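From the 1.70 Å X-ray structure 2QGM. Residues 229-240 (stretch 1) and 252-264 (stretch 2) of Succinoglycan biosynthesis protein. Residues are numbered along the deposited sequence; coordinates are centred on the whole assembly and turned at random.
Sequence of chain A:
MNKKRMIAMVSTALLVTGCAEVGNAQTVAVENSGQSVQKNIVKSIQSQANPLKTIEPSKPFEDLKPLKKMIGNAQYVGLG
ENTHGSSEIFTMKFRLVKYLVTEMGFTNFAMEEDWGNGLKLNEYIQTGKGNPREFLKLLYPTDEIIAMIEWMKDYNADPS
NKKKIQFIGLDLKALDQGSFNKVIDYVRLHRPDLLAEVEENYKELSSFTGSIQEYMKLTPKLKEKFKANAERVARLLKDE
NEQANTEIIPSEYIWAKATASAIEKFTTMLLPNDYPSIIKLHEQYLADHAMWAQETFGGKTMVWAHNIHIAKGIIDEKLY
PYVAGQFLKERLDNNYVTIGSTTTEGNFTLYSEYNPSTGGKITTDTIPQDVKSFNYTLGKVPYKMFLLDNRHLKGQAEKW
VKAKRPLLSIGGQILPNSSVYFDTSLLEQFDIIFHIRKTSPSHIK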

ATOM      1  N   ASN A 229      26.474  11.743   3.300  1.00 23.35           N
ATOM      2  CA  ASN A 229      25.975  12.688   4.296  1.00 23.27           C
ATOM      3  C   ASN A 229      24.758  12.124   5.033  1.00 22.49           C
ATOM      4  O   ASN A 229      24.645  12.259   6.253  1.00 21.69           O
ATOM      5  CB  ASN A 229      25.599  14.016   3.625  1.00 24.45           C
ATOM      6  CG  ASN A 229      26.814  14.809   3.164  1.00 26.07           C
ATOM      7  OD1 ASN A 229      27.936  14.300   3.148  1.00 25.97           O
ATOM      8  ND2 ASN A 229      26.590  16.062   2.782  1.00 27.51           N
ATOM      9  N   ALA A 230      23.852  11.492   4.288  1.00 22.04           N
ATOM     10  CA  ALA A 230      22.630  10.924   4.869  1.00 20.69           C
ATOM     11  C   ALA A 230      22.946   9.757   5.786  1.00 21.20           C
ATOM     12  O   ALA A 230      22.351   9.606   6.851  1.00 21.82           O
ATOM     13  CB  ALA A 230      21.690  10.465   3.763  1.00 17.41           C
ATOM     14  N   GLU A 231      23.876   8.916   5.353  1.00 20.22           N
ATOM     15  CA  GLU A 231      24.269   7.767   6.150  1.00 23.50           C
ATOM     16  C   GLU A 231      24.921   8.251   7.444  1.00 23.82           C
ATOM     17  O   GLU A 231      24.731   7.656   8.503  1.00 22.84           O
ATOM     18  CB  GLU A 231      25.235   6.890   5.347  1.00 23.74           C
ATOM     19  CG  GLU A 231      25.828   5.727   6.123  1.00 29.58           C
ATOM     20  CD  GLU A 231      26.463   4.687   5.222  1.00 32.85           C
ATOM     21  OE1 GLU A 231      26.910   5.049   4.112  1.00 34.60           O
ATOM     22  OE2 GLU A 231      26.520   3.507   5.629  1.00 35.48           O
ATOM     23  N   ARG A 232      25.670   9.349   7.340  1.00 24.43           N
ATOM     24  CA  ARG A 232      26.375   9.946   8.472  1.00 25.47           C
ATOM     25  C   ARG A 232      25.399  10.345   9.576  1.00 24.47           C
ATOM     26  O   ARG A 232      25.584   9.993  10.741  1.00 24.54           O
ATOM     27  CB  ARG A 232      27.154  11.181   8.010  1.00 27.49           C
ATOM     28  CG  ARG A 232      28.112  11.743   9.054  1.00 32.26           C
ATOM     29  CD  ARG A 232      28.636  13.113   8.641  1.00 35.14           C
ATOM     30  NE  ARG A 232      28.958  13.177   7.217  1.00 38.21           N
ATOM     31  CZ  ARG A 232      29.876  12.429   6.615  1.00 38.97           C
ATOM     32  NH1 ARG A 232      30.584  11.552   7.310  1.00 40.06           N
ATOM     33  NH2 ARG A 232      30.077  12.548   5.310  1.00 39.87           N
ATOM     34  N   VAL A 233      24.357  11.078   9.209  1.00 22.03           N
ATOM     35  CA  VAL A 233      23.363  11.508  10.183  1.00 22.18           C
ATOM     36  C   VAL A 233      22.580  10.343  10.787  1.00 21.87           C
ATOM     37  O   VAL A 233      22.287  10.349  11.980  1.00 21.01           O
ATOM     38  CB  VAL A 233      22.366  12.500   9.565  1.00 21.78           C
ATOM     39  CG1 VAL A 233      21.381  12.973  10.627  1.00 22.90           C
ATOM     40  CG2 VAL A 233      23.118  13.677   8.971  1.00 22.64           C
ATOM     41  N   ALA A 234      22.238   9.349   9.971  1.00 23.23           N
ATOM     42  CA  ALA A 234      21.495   8.196  10.476  1.00 24.65           C
ATOM     43  C   ALA A 234      22.343   7.495  11.531  1.00 26.18           C
ATOM     44  O   ALA A 234      21.830   7.068  12.561  1.00 26.43           O
ATOM     45  CB  ALA A 234      21.152   7.231   9.339  1.00 24.31           C
ATOM     46  N   ARG A 235      23.644   7.385  11.272  1.00 28.58           N
ATOM     47  CA  ARG A 235      24.558   6.748  12.213  1.00 30.19           C
ATOM     48  C   ARG A 235      24.536   7.497  13.538  1.00 30.22           C
ATOM     49  O   ARG A 235      24.429   6.898  14.609  1.00 30.81           O
ATOM     50  CB  ARG A 235      25.986   6.763  11.661  1.00 31.92           C
ATOM     51  CG  ARG A 235      26.206   5.891  10.437  1.00 35.62           C
ATOM     52  CD  ARG A 235      26.240   4.412  10.807  1.00 38.79           C
ATOM     53  NE  ARG A 235      26.531   3.566   9.652  1.00 40.18           N
ATOM     54  CZ  ARG A 235      26.658   2.244   9.703  1.00 40.97           C
ATOM     55  NH1 ARG A 235      26.521   1.606  10.858  1.00 41.42           N
ATOM     56  NH2 ARG A 235      26.920   1.556   8.597  1.00 42.91           N
ATOM     57  N   LEU A 236      24.632   8.817  13.445  1.00 30.05           N
ATOM     58  CA  LEU A 236      24.648   9.692  14.613  1.00 31.23           C
ATOM     59  C   LEU A 236      23.414   9.542  15.493  1.00 30.94           C
ATOM     60  O   LEU A 236      23.457   9.832  16.686  1.00 30.99           O
ATOM     61  CB  LEU A 236      24.763  11.149  14.157  1.00 30.56           C
ATOM     62  CG  LEU A 236      26.049  11.571  13.440  1.00 31.49           C
ATOM     63  CD1 LEU A 236      25.820  12.903  12.749  1.00 32.19           C
ATOM     64  CD2 LEU A 236      27.199  11.664  14.433  1.00 31.78           C
ATOM     65  N   LEU A 237      22.319   9.076  14.907  1.00 31.86           N
ATOM     66  CA  LEU A 237      21.086   8.922  15.656  1.00 31.52           C
ATOM     67  C   LEU A 237      20.674   7.478  15.900  1.00 32.85           C
ATOM     68  O   LEU A 237      19.564   7.218  16.359  1.00 32.81           O
ATOM     69  CB  LEU A 237      19.957   9.662  14.937  1.00 32.03           C
ATOM     70  CG  LEU A 237      20.186  11.159  14.710  1.00 33.20           C
ATOM     71  CD1 LEU A 237      19.058  11.711  13.865  1.00 31.64           C
ATOM     72  CD2 LEU A 237      20.268  11.889  16.048  1.00 34.52           C
ATOM     73  N   LYS A 238      21.559   6.534  15.609  1.00 34.23           N
ATOM     74  CA  LYS A 238      21.216   5.134  15.798  1.00 36.14           C
ATOM     75  C   LYS A 238      21.216   4.759  17.276  1.00 36.59           C
ATOM     76  O   LYS A 238      20.643   3.741  17.664  1.00 36.97           O
ATOM     77  CB  LYS A 238      22.198   4.235  15.031  1.00 37.01           C
ATOM     78  CG  LYS A 238      21.752   2.778  14.931  1.00 38.31           C
ATOM     79  CD  LYS A 238      22.642   1.982  13.981  1.00 38.63           C
ATOM     80  CE  LYS A 238      22.091   0.581  13.750  1.00 38.56           C
ATOM     81  NZ  LYS A 238      22.910  -0.199  12.773  1.00 41.31           N
ATOM     82  N   ASP A 239      21.819   5.615  18.095  1.00 38.57           N
ATOM     83  CA  ASP A 239      21.941   5.365  19.524  1.00 40.83           C
ATOM     84  C   ASP A 239      22.789   4.119  19.651  1.00 42.20           C
ATOM     85  O   ASP A 239      22.353   3.066  20.124  1.00 42.69           O
ATOM     86  CB  ASP A 239      20.566   5.194  20.170  1.00 40.74           C
ATOM     87  CG  ASP A 239      20.025   6.501  20.710  1.00 40.46           C
ATOM     88  OD1 ASP A 239      20.368   7.551  20.138  1.00 39.59           O
ATOM     89  OD2 ASP A 239      19.265   6.478  21.702  1.00 42.07           O
ATOM     90  N   GLU A 240      24.023   4.276  19.195  1.00 43.25           N
ATOM     91  CA  GLU A 240      25.000   3.210  19.188  1.00 43.75           C
ATOM     92  C   GLU A 240      26.364   3.830  19.484  1.00 44.61           C
ATOM     93  O   GLU A 240      26.449   4.839  20.179  1.00 45.05           O
ATOM     94  CB  GLU A 240      24.990   2.554  17.808  1.00 44.98           C
ATOM     95  CG  GLU A 240      25.943   1.397  17.622  1.00 45.41           C
ATOM     96  CD  GLU A 240      25.603   0.614  16.369  1.00 46.34           C
ATOM     97  OE1 GLU A 240      25.477   1.248  15.296  1.00 47.81           O
ATOM     98  OE2 GLU A 240      25.469  -0.628  16.443  1.00 46.20           O
ATOM     99  N   GLU A 252       9.505  11.051  20.456  1.00 32.17           N
ATOM    100  CA  GLU A 252      10.115  11.976  19.504  1.00 30.69           C
ATOM    101  C   GLU A 252      11.318  11.337  18.816  1.00 27.42           C
ATOM    102  O   GLU A 252      11.468  11.427  17.598  1.00 26.79           O
ATOM    103  CB  GLU A 252      10.550  13.250  20.224  1.00 33.07           C
ATOM    104  CG  GLU A 252       9.417  13.966  20.944  1.00 38.87           C
ATOM    105  CD  GLU A 252       9.933  15.061  21.854  1.00 41.68           C
ATOM    106  OE1 GLU A 252      10.661  15.952  21.356  1.00 43.85           O
ATOM    107  OE2 GLU A 252       9.603  15.041  23.060  1.00 44.22           O
ATOM    108  N   TYR A 253      12.169  10.691  19.607  1.00 24.60           N
ATOM    109  CA  TYR A 253      13.364  10.037  19.086  1.00 24.26           C
ATOM    110  C   TYR A 253      13.078   8.962  18.041  1.00 23.23           C
ATOM    111  O   TYR A 253      13.745   8.892  17.008  1.00 22.41           O
ATOM    112  CB  TYR A 253      14.171   9.425  20.231  1.00 22.42           C
ATOM    113  CG  TYR A 253      15.256   8.488  19.755  1.00 23.92           C
ATOM    114  CD1 TYR A 253      15.119   7.111  19.882  1.00 24.07           C
ATOM    115  CD2 TYR A 253      16.408   8.982  19.146  1.00 23.91           C
ATOM    116  CE1 TYR A 253      16.107   6.241  19.410  1.00 26.20           C
ATOM    117  CE2 TYR A 253      17.399   8.128  18.674  1.00 24.35           C
ATOM    118  CZ  TYR A 253      17.243   6.755  18.808  1.00 26.48           C
ATOM    119  OH  TYR A 253      18.231   5.913  18.349  1.00 24.88           O
ATOM    120  N   ILE A 254      12.096   8.113  18.319  1.00 22.79           N
ATOM    121  CA  ILE A 254      11.739   7.031  17.400  1.00 23.15           C
ATOM    122  C   ILE A 254      11.493   7.547  15.989  1.00 21.77           C
ATOM    123  O   ILE A 254      12.052   7.027  15.024  1.00 20.89           O
ATOM    124  CB  ILE A 254      10.461   6.299  17.849  1.00 25.05           C
ATOM    125  CG1 ILE A 254      10.682   5.661  19.227  1.00 29.13           C
ATOM    126  CG2 ILE A 254      10.095   5.224  16.833  1.00 27.55           C
ATOM    127  CD1 ILE A 254      11.759   4.604  19.237  1.00 30.03           C
ATOM    128  N   TRP A 255      10.658   8.573  15.864  1.00 20.64           N
ATOM    129  CA  TRP A 255      10.348   9.102  14.544  1.00 18.14           C
ATOM    130  C   TRP A 255      11.494   9.879  13.914  1.00 17.94           C
ATOM    131  O   TRP A 255      11.605   9.928  12.696  1.00 17.36           O
ATOM    132  CB  TRP A 255       9.081   9.960  14.591  1.00 17.89           C
ATOM    133  CG  TRP A 255       7.824   9.153  14.712  1.00 18.69           C
ATOM    134  CD1 TRP A 255       7.067   8.974  15.840  1.00 18.18           C
ATOM    135  CD2 TRP A 255       7.188   8.379  13.679  1.00 16.25           C
ATOM    136  NE1 TRP A 255       6.007   8.136  15.569  1.00 16.23           N
ATOM    137  CE2 TRP A 255       6.057   7.761  14.253  1.00 17.88           C
ATOM    138  CE3 TRP A 255       7.467   8.155  12.326  1.00 18.37           C
ATOM    139  CZ2 TRP A 255       5.203   6.928  13.524  1.00 17.57           C
ATOM    140  CZ3 TRP A 255       6.618   7.321  11.591  1.00 17.86           C
ATOM    141  CH2 TRP A 255       5.495   6.719  12.197  1.00 17.15           C
ATOM    142  N   ALA A 256      12.349  10.484  14.733  1.00 16.65           N
ATOM    143  CA  ALA A 256      13.490  11.223  14.197  1.00 18.94           C
ATOM    144  C   ALA A 256      14.477  10.222  13.599  1.00 18.58           C
ATOM    145  O   ALA A 256      14.981  10.416  12.487  1.00 16.57           O
ATOM    146  CB  ALA A 256      14.161  12.033  15.295  1.00 19.29           C
ATOM    147  N   LYS A 257      14.758   9.152  14.340  1.00 18.47           N
ATOM    148  CA  LYS A 257      15.669   8.119  13.860  1.00 18.70           C
ATOM    149  C   LYS A 257      15.123   7.493  12.575  1.00 17.06           C
ATOM    150  O   LYS A 257      15.855   7.300  11.600  1.00 16.27           O
ATOM    151  CB  LYS A 257      15.842   7.025  14.922  1.00 20.91           C
ATOM    152  CG  LYS A 257      16.653   5.817  14.453  1.00 23.64           C
ATOM    153  CD  LYS A 257      16.764   4.744  15.546  1.00 26.38           C
ATOM    154  CE  LYS A 257      17.657   3.593  15.084  1.00 31.15           C
ATOM    155  NZ  LYS A 257      17.849   2.539  16.128  1.00 33.87           N
ATOM    156  N   ALA A 258      13.829   7.189  12.575  1.00 16.67           N
ATOM    157  CA  ALA A 258      13.181   6.569  11.421  1.00 16.49           C
ATOM    158  C   ALA A 258      13.237   7.460  10.193  1.00 15.08           C
ATOM    159  O   ALA A 258      13.452   6.976   9.082  1.00 14.44           O
ATOM    160  CB  ALA A 258      11.732   6.233  11.749  1.00 17.65           C
ATOM    161  N   THR A 259      13.031   8.758  10.397  1.00 14.05           N
ATOM    162  CA  THR A 259      13.078   9.712   9.299  1.00 14.15           C
ATOM    163  C   THR A 259      14.499   9.819   8.752  1.00 16.09           C
ATOM    164  O   THR A 259      14.699   9.858   7.539  1.00 17.36           O
ATOM    165  CB  THR A 259      12.598  11.096   9.757  1.00 14.19           C
ATOM    166  OG1 THR A 259      11.266  10.981  10.271  1.00 15.05           O
ATOM    167  CG2 THR A 259      12.601  12.076   8.591  1.00 13.23           C
ATOM    168  N   ALA A 260      15.489   9.873   9.637  1.00 16.08           N
ATOM    169  CA  ALA A 260      16.879   9.959   9.183  1.00 16.44           C
ATOM    170  C   ALA A 260      17.198   8.733   8.329  1.00 18.13           C
ATOM    171  O   ALA A 260      17.935   8.818   7.340  1.00 17.83           O
ATOM    172  CB  ALA A 260      17.828  10.030  10.370  1.00 17.15           C
ATOM    173  N   SER A 261      16.638   7.593   8.720  1.00 17.98           N
ATOM    174  CA  SER A 261      16.833   6.361   7.975  1.00 18.31           C
ATOM    175  C   SER A 261      16.110   6.427   6.632  1.00 17.36           C
ATOM    176  O   SER A 261      16.591   5.880   5.646  1.00 16.10           O
ATOM    177  CB  SER A 261      16.332   5.150   8.785  1.00 20.20           C
ATOM    178  OG  SER A 261      17.263   4.767   9.779  1.00 27.17           O
ATOM    179  N   ALA A 262      14.957   7.094   6.586  1.00 14.61           N
ATOM    180  CA  ALA A 262      14.211   7.205   5.334  1.00 14.81           C
ATOM    181  C   ALA A 262      14.989   8.078   4.354  1.00 13.88           C
ATOM    182  O   ALA A 262      14.962   7.863   3.141  1.00 15.33           O
ATOM    183  CB  ALA A 262      12.829   7.794   5.593  1.00 12.38           C
ATOM    184  N   ILE A 263      15.689   9.064   4.894  1.00 15.91           N
ATOM    185  CA  ILE A 263      16.489   9.953   4.073  1.00 16.29           C
ATOM    186  C   ILE A 263      17.682   9.168   3.517  1.00 16.39           C
ATOM    187  O   ILE A 263      18.050   9.330   2.352  1.00 15.24           O
ATOM    188  CB  ILE A 263      16.943  11.169   4.899  1.00 16.70           C
ATOM    189  CG1 ILE A 263      15.710  12.028   5.217  1.00 15.06           C
ATOM    190  CG2 ILE A 263      18.000  11.967   4.143  1.00 14.68           C
ATOM    191  CD1 ILE A 263      15.924  13.116   6.252  1.00 16.33           C
ATOM    192  N   GLU A 264      18.274   8.302   4.339  1.00 16.19           N
ATOM    193  CA  GLU A 264      19.392   7.483   3.874  1.00 18.20           C
ATOM    194  C   GLU A 264      18.881   6.550   2.778  1.00 17.40           C
ATOM    195  O   GLU A 264      19.503   6.416   1.724  1.00 15.54           O
ATOM    196  CB  GLU A 264      19.980   6.642   5.010  1.00 20.01           C
ATOM    197  CG  GLU A 264      21.198   5.821   4.583  1.00 24.63           C
ATOM    198  CD  GLU A 264      21.699   4.894   5.676  1.00 27.04           C
ATOM    199  OE1 GLU A 264      21.734   5.329   6.842  1.00 27.48           O
ATOM    200  OE2 GLU A 264      22.069   3.740   5.371  1.00 29.80           O
TER
HETATM  201  O   HOH W   1      19.884  10.587   7.025  1.00 16.20           O
HETATM  202  O   HOH W   2      23.592   4.981   8.745  1.00 29.05           O

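Two helices, 229-236 and 253-264, pack nearly antiparallel (160° between their directions), with axes approaching to 8.3 Å. Such closeness suits an interface lined with alanine: Ala230 lies level with Glu264 (CA to CA 4.8 Å) and Ala234 with Ala260 (CA to CA 5.1 Å). Apolar contacts fill this seam. Ala230 CB meets Ile263 CG2 at 4.0 Å and also rests on the backbone at Glu264 CA, 3.8 Å away; Ala260 CB lies 4.1 Å from both Ala234 CA and Leu237 CD1, so the leucine extends the apolar seam past the end of the first helix.

Direct hydrogen bonds gather where that helix has ended. Tyr253, chi1 t, brings its hydroxyl to the backbone just past the helix end, and OH donates to Leu237 O at 2.7 Å, with the acceptor near the ring plane. The extended, all-t Lys257 adds a weak bond from NZ to Lys238 O (3.4 Å).

Two waters bridge the helices by donating to acceptors on both. Water 1 links Ala230 O and Ala260 O, each at 2.7 Å; water 2 joins Glu231 O (2.9 Å) to Glu264 OE1 (2.7 Å). The second water thus gives the Glu264 carboxylate a donor, although its OE2 lies 4.5 Å from the like-charged Glu231 OE2. Glu231 OE2 also pairs within its own helix, forming a salt bridge with Arg235 NH2 at 3.6 Å.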